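Local coordinates for protein nidogen (Mus musculus, PDB 1NPE) that forms part of basement membranes as the adaptor nidogen (entactin), its six-bladed YWTD beta-propeller domain probably binding the laminin gamma1 chain, at residues Val128-Pro131 with Val132-Asn135; Thr173-Ala176 with Phe177-Gln180. All blocks are in the same frame, centred on the assembly; numbering follows the deposited sequence.

Contact 1 (Val128-Pro131 with Val132-Asn135)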
loop_
_atom_site.group_PDB
_atom_site.type_symbol
_atom_site.label_atom_id
_atom_site.label_comp_id
_atom_site.label_asym_id
_atom_site.label_seq_id
_atom_site.Cartn_x
_atom_site.Cartn_y
_atom_site.Cartn_z
ATOM N N VAL A 128 -10.406 0.414 -8.168
ATOM C CA VAL A 128 -11.486 1.329 -8.538
ATOM C C VAL A 128 -12.686 0.567 -9.084
ATOM O O VAL A 128 -12.562 -0.577 -9.532
ATOM C CB VAL A 128 -11.046 2.342 -9.632
ATOM C CG1 VAL A 128 -10.022 3.321 -9.080
ATOM C CG2 VAL A 128 -10.479 1.603 -10.847
ATOM N N THR A 129 -13.839 1.225 -9.065
ATOM C CA THR A 129 -15.070 0.645 -9.575
ATOM C C THR A 129 -15.640 1.509 -10.690
ATOM O O THR A 129 -15.253 2.662 -10.866
ATOM C CB THR A 129 -16.179 0.602 -8.508
ATOM O OG1 THR A 129 -16.305 1.895 -7.908
ATOM C CG2 THR A 129 -15.915 -0.454 -7.456
ATOM N N ASP A 130 -16.580 0.919 -11.419
ATOM C CA ASP A 130 -17.333 1.570 -12.489
ATOM C C ASP A 130 -18.717 0.973 -12.228
ATOM O O ASP A 130 -19.167 0.080 -12.937
ATOM C CB ASP A 130 -16.817 1.156 -13.873
ATOM C CG ASP A 130 -17.581 1.835 -15.014
ATOM O OD1 ASP A 130 -18.298 2.831 -14.772
ATOM O OD2 ASP A 130 -17.453 1.371 -16.161
ATOM N N PRO A 131 -19.378 1.429 -11.153
ATOM C CA PRO A 131 -20.703 0.960 -10.740
ATOM C C PRO A 131 -21.765 0.840 -11.813
ATOM O O PRO A 131 -22.535 -0.122 -11.807
ATOM C CB PRO A 131 -21.094 1.959 -9.658
ATOM C CG PRO A 131 -19.753 2.299 -9.041
ATOM C CD PRO A 131 -18.920 2.519 -10.273
ATOM N N VAL A 132 -21.800 1.784 -12.746
ATOM C CA VAL A 132 -22.807 1.742 -13.799
ATOM C C VAL A 132 -22.661 0.523 -14.727
ATOM O O VAL A 132 -23.665 -0.097 -15.090
ATOM C CB VAL A 132 -22.855 3.071 -14.607
ATOM C CG1 VAL A 132 -24.038 3.063 -15.567
ATOM C CG2 VAL A 132 -22.979 4.268 -13.655
ATOM N N ARG A 133 -21.424 0.159 -15.075
ATOM C CA ARG A 133 -21.192 -0.999 -15.949
ATOM C C ARG A 133 -20.867 -2.297 -15.193
ATOM O O ARG A 133 -20.671 -3.355 -15.813
ATOM C CB ARG A 133 -20.094 -0.710 -16.987
ATOM C CG ARG A 133 -20.496 0.260 -18.106
ATOM C CD ARG A 133 -19.932 1.657 -17.879
ATOM N NE ARG A 133 -20.932 2.703 -18.098
ATOM C CZ ARG A 133 -21.004 3.840 -17.405
ATOM N NH1 ARG A 133 -20.131 4.097 -16.436
ATOM N NH2 ARG A 133 -21.961 4.722 -17.677
ATOM N N GLY A 134 -20.790 -2.202 -13.863
ATOM C CA GLY A 134 -20.512 -3.361 -13.027
ATOM C C GLY A 134 -19.110 -3.948 -13.078
ATOM O O GLY A 134 -18.931 -5.158 -12.902
ATOM N N ASN A 135 -18.108 -3.100 -13.277
ATOM C CA ASN A 135 -16.728 -3.578 -13.338
ATOM C C ASN A 135 -15.797 -3.111 -12.220
ATOM O O ASN A 135 -15.890 -1.983 -11.735
ATOM C CB ASN A 135 -16.125 -3.259 -14.698
ATOM C CG ASN A 135 -16.751 -4.071 -15.805
ATOM O OD1 ASN A 135 -16.830 -5.303 -15.727
ATOM N ND2 ASN A 135 -17.204 -3.388 -16.846
HETATM O O HOH W 1 -16.059 -0.521 -17.241
#
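Asp130 and Asn135 form an antiparallel hydrogen-bonded pair, and the chain reverses between them through Pro131-Gly134. Asp130 N bonds to Asn135 O at 3.0 Å, while the return bond from Asn135 N to Asp130 O is weak. Asp130 O also receives weak bonds from the amides of Arg133 and Gly134. Gly134 and Asn135 thus both face Asp130, which fits a G1 beta bulge. The positive phi of Gly134 suits a glycine.

The main side-chain contact is a salt bridge three residues along the chain. Arg133 NH1 reaches Asp130 OD1 at 2.8 Å and uses the syn lone pair of that oxygen. OD1 lies close to the guanidinium plane, so it is met at the edge of the group. The carboxylate and guanidinium planes are 32° apart. The bend at chi2 (102°) brings Arg133 CD to 3.0 Å from Asp130 OD2. The further bend at chi3 turns the guanidinium toward OD1. Val132 CB sits 3.3 Å above one guanidinium face, offset toward the rim.

Asp130 CG is anti to the backbone N (chi1 -179°), which places the carboxylate beside the loop. Its two oxygens have different polar partners. OD1 takes the arginine, and Asp130 OD2 accepts a bond from a water at 2.6 Å. The same water accepts from Asn135 ND2 at 3.1 Å, linking the side chains of the Asp130-Asn135 pair. The salt bridge and the water together probably restrict rotation of the carboxylate.

The turn joins strands 124-130 and 135-140, the first two of their blade. Thr129 OG1 bonds to Leu86 O, and Pro131 packs on Asp87 and His88, so one flank meets strand 81-87 and the loop after it. Val128 touches Leu172 of strand 169-175 on the next blade.

Contact 2 (Thr173-Ala176 with Phe177-Gln180)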
loop_
_atom_site.group_PDB
_atom_site.type_symbol
_atom_site.label_atom_id
_atom_site.label_comp_id
_atom_site.label_asym_id
_atom_site.label_seq_id
_atom_site.Cartn_x
_atom_site.Cartn_y
_atom_site.Cartn_z
ATOM N N THR A 173 -7.123 4.440 -12.178
ATOM C CA THR A 173 -8.352 5.206 -12.147
ATOM C C THR A 173 -9.141 4.930 -13.413
ATOM O O THR A 173 -8.568 4.549 -14.432
ATOM C CB THR A 173 -8.044 6.728 -11.976
ATOM O OG1 THR A 173 -9.267 7.451 -11.800
ATOM C CG2 THR A 173 -7.271 7.281 -13.175
ATOM N N PHE A 174 -10.456 5.056 -13.335
ATOM C CA PHE A 174 -11.293 4.802 -14.496
ATOM C C PHE A 174 -12.202 5.973 -14.814
ATOM O O PHE A 174 -12.876 6.499 -13.931
ATOM C CB PHE A 174 -12.139 3.541 -14.291
ATOM C CG PHE A 174 -12.899 3.114 -15.520
ATOM C CD1 PHE A 174 -12.284 2.341 -16.500
ATOM C CD2 PHE A 174 -14.231 3.481 -15.697
ATOM C CE1 PHE A 174 -12.984 1.940 -17.642
ATOM C CE2 PHE A 174 -14.935 3.087 -16.832
ATOM C CZ PHE A 174 -14.313 2.314 -17.806
ATOM N N ASP A 175 -12.210 6.373 -16.081
ATOM C CA ASP A 175 -13.049 7.473 -16.544
ATOM C C ASP A 175 -14.143 6.891 -17.433
ATOM O O ASP A 175 -13.880 6.452 -18.556
ATOM C CB ASP A 175 -12.216 8.494 -17.322
ATOM C CG ASP A 175 -12.999 9.749 -17.646
ATOM O OD1 ASP A 175 -13.534 9.853 -18.769
ATOM O OD2 ASP A 175 -13.086 10.629 -16.766
ATOM N N ALA A 176 -15.367 6.893 -16.909
ATOM C CA ALA A 176 -16.541 6.344 -17.590
ATOM C C ALA A 176 -16.847 6.874 -18.993
ATOM O O ALA A 176 -17.208 6.092 -19.882
ATOM C CB ALA A 176 -17.768 6.482 -16.700
ATOM N N PHE A 177 -16.700 8.182 -19.202
ATOM C CA PHE A 177 -16.993 8.749 -20.517
ATOM C C PHE A 177 -16.057 8.247 -21.603
ATOM O O PHE A 177 -16.507 7.753 -22.641
ATOM C CB PHE A 177 -16.961 10.284 -20.503
ATOM C CG PHE A 177 -17.434 10.908 -21.800
ATOM C CD1 PHE A 177 -18.800 10.996 -22.091
ATOM C CD2 PHE A 177 -16.517 11.385 -22.738
ATOM C CE1 PHE A 177 -19.244 11.548 -23.295
ATOM C CE2 PHE A 177 -16.951 11.941 -23.950
ATOM C CZ PHE A 177 -18.318 12.021 -24.226
ATOM N N SER A 178 -14.758 8.406 -21.377
ATOM C CA SER A 178 -13.769 7.972 -22.348
ATOM C C SER A 178 -13.473 6.470 -22.308
ATOM O O SER A 178 -12.702 5.974 -23.136
ATOM C CB SER A 178 -12.475 8.787 -22.183
ATOM O OG SER A 178 -12.029 8.802 -20.836
ATOM N N SER A 179 -14.135 5.741 -21.403
ATOM C CA SER A 179 -13.910 4.297 -21.242
ATOM C C SER A 179 -12.400 4.057 -21.172
ATOM O O SER A 179 -11.845 3.197 -21.865
ATOM C CB SER A 179 -14.533 3.503 -22.397
ATOM O OG SER A 179 -15.930 3.346 -22.213
ATOM N N GLN A 180 -11.749 4.846 -20.321
ATOM C CA GLN A 180 -10.310 4.797 -20.169
ATOM C C GLN A 180 -9.852 4.423 -18.764
ATOM O O GLN A 180 -10.248 5.040 -17.768
ATOM C CB GLN A 180 -9.732 6.163 -20.555
ATOM C CG GLN A 180 -8.409 6.133 -21.303
ATOM C CD GLN A 180 -8.531 5.631 -22.735
ATOM O OE1 GLN A 180 -7.527 5.480 -23.434
ATOM N NE2 GLN A 180 -9.759 5.372 -23.180
#
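Asp175 OD1 accepts two hydrogen bonds from one residue, Ser178. Ser178 OG donates to Asp175 OD1 at 2.8 Å, and Ser178 N donates to Asp175 OD1 at 3.2 Å. The hydrogen bond from Ser178 N is nearly straight (172°) and uses the anti lone pair. OG also comes from the anti side, but 33° out of the carboxylate plane. Ser178 OG lies between its own backbone N and carbonyl carbon (chi1 51°), which brings it back toward the aspartate. With an alanine in place of Asp175, Ser178 OG and N would probably lose their shared acceptor, and the hydroxyl would be free to turn.

Asp175 and Gln180 bond both ways through their backbones, with Asp175 N 2.9 Å from Gln180 O. The Phe174 ring meets the returning chain obliquely, with Phe174 CD1 3.6 Å from Gln180 O and its CZ near Ser179 CA. Gln180 NE2 folds back to Ser178 O in a weak bond. Beyond the turn, Gln180 touches Cys193, which is disulfide-bonded to Cys182.

Ser179, at positive phi, and Gln180 both face Asp175. This fits a G1 beta bulge closing a tight hairpin between the first two strands of a propeller blade.

How the contacts relate
Contacts 1 and 2 are surface turns at equivalent places in adjacent blades of the propeller, with centres about 10 Å apart. Each joins the first and second strands of its own four-stranded sheet, and each has an aspartate at the end of the first strand. The chemistry differs. In contact 1 the aspartate is buried and pairs with a charged arginine and a water; in contact 2 it is partly exposed and takes neutral serine donors. The bulge holds a glycine in one and a serine in the other. The turns also touch: Arg133 NH1 lies 3.4 Å from Ala176 CB, and Phe174 packs beside the Asp130 carboxylate.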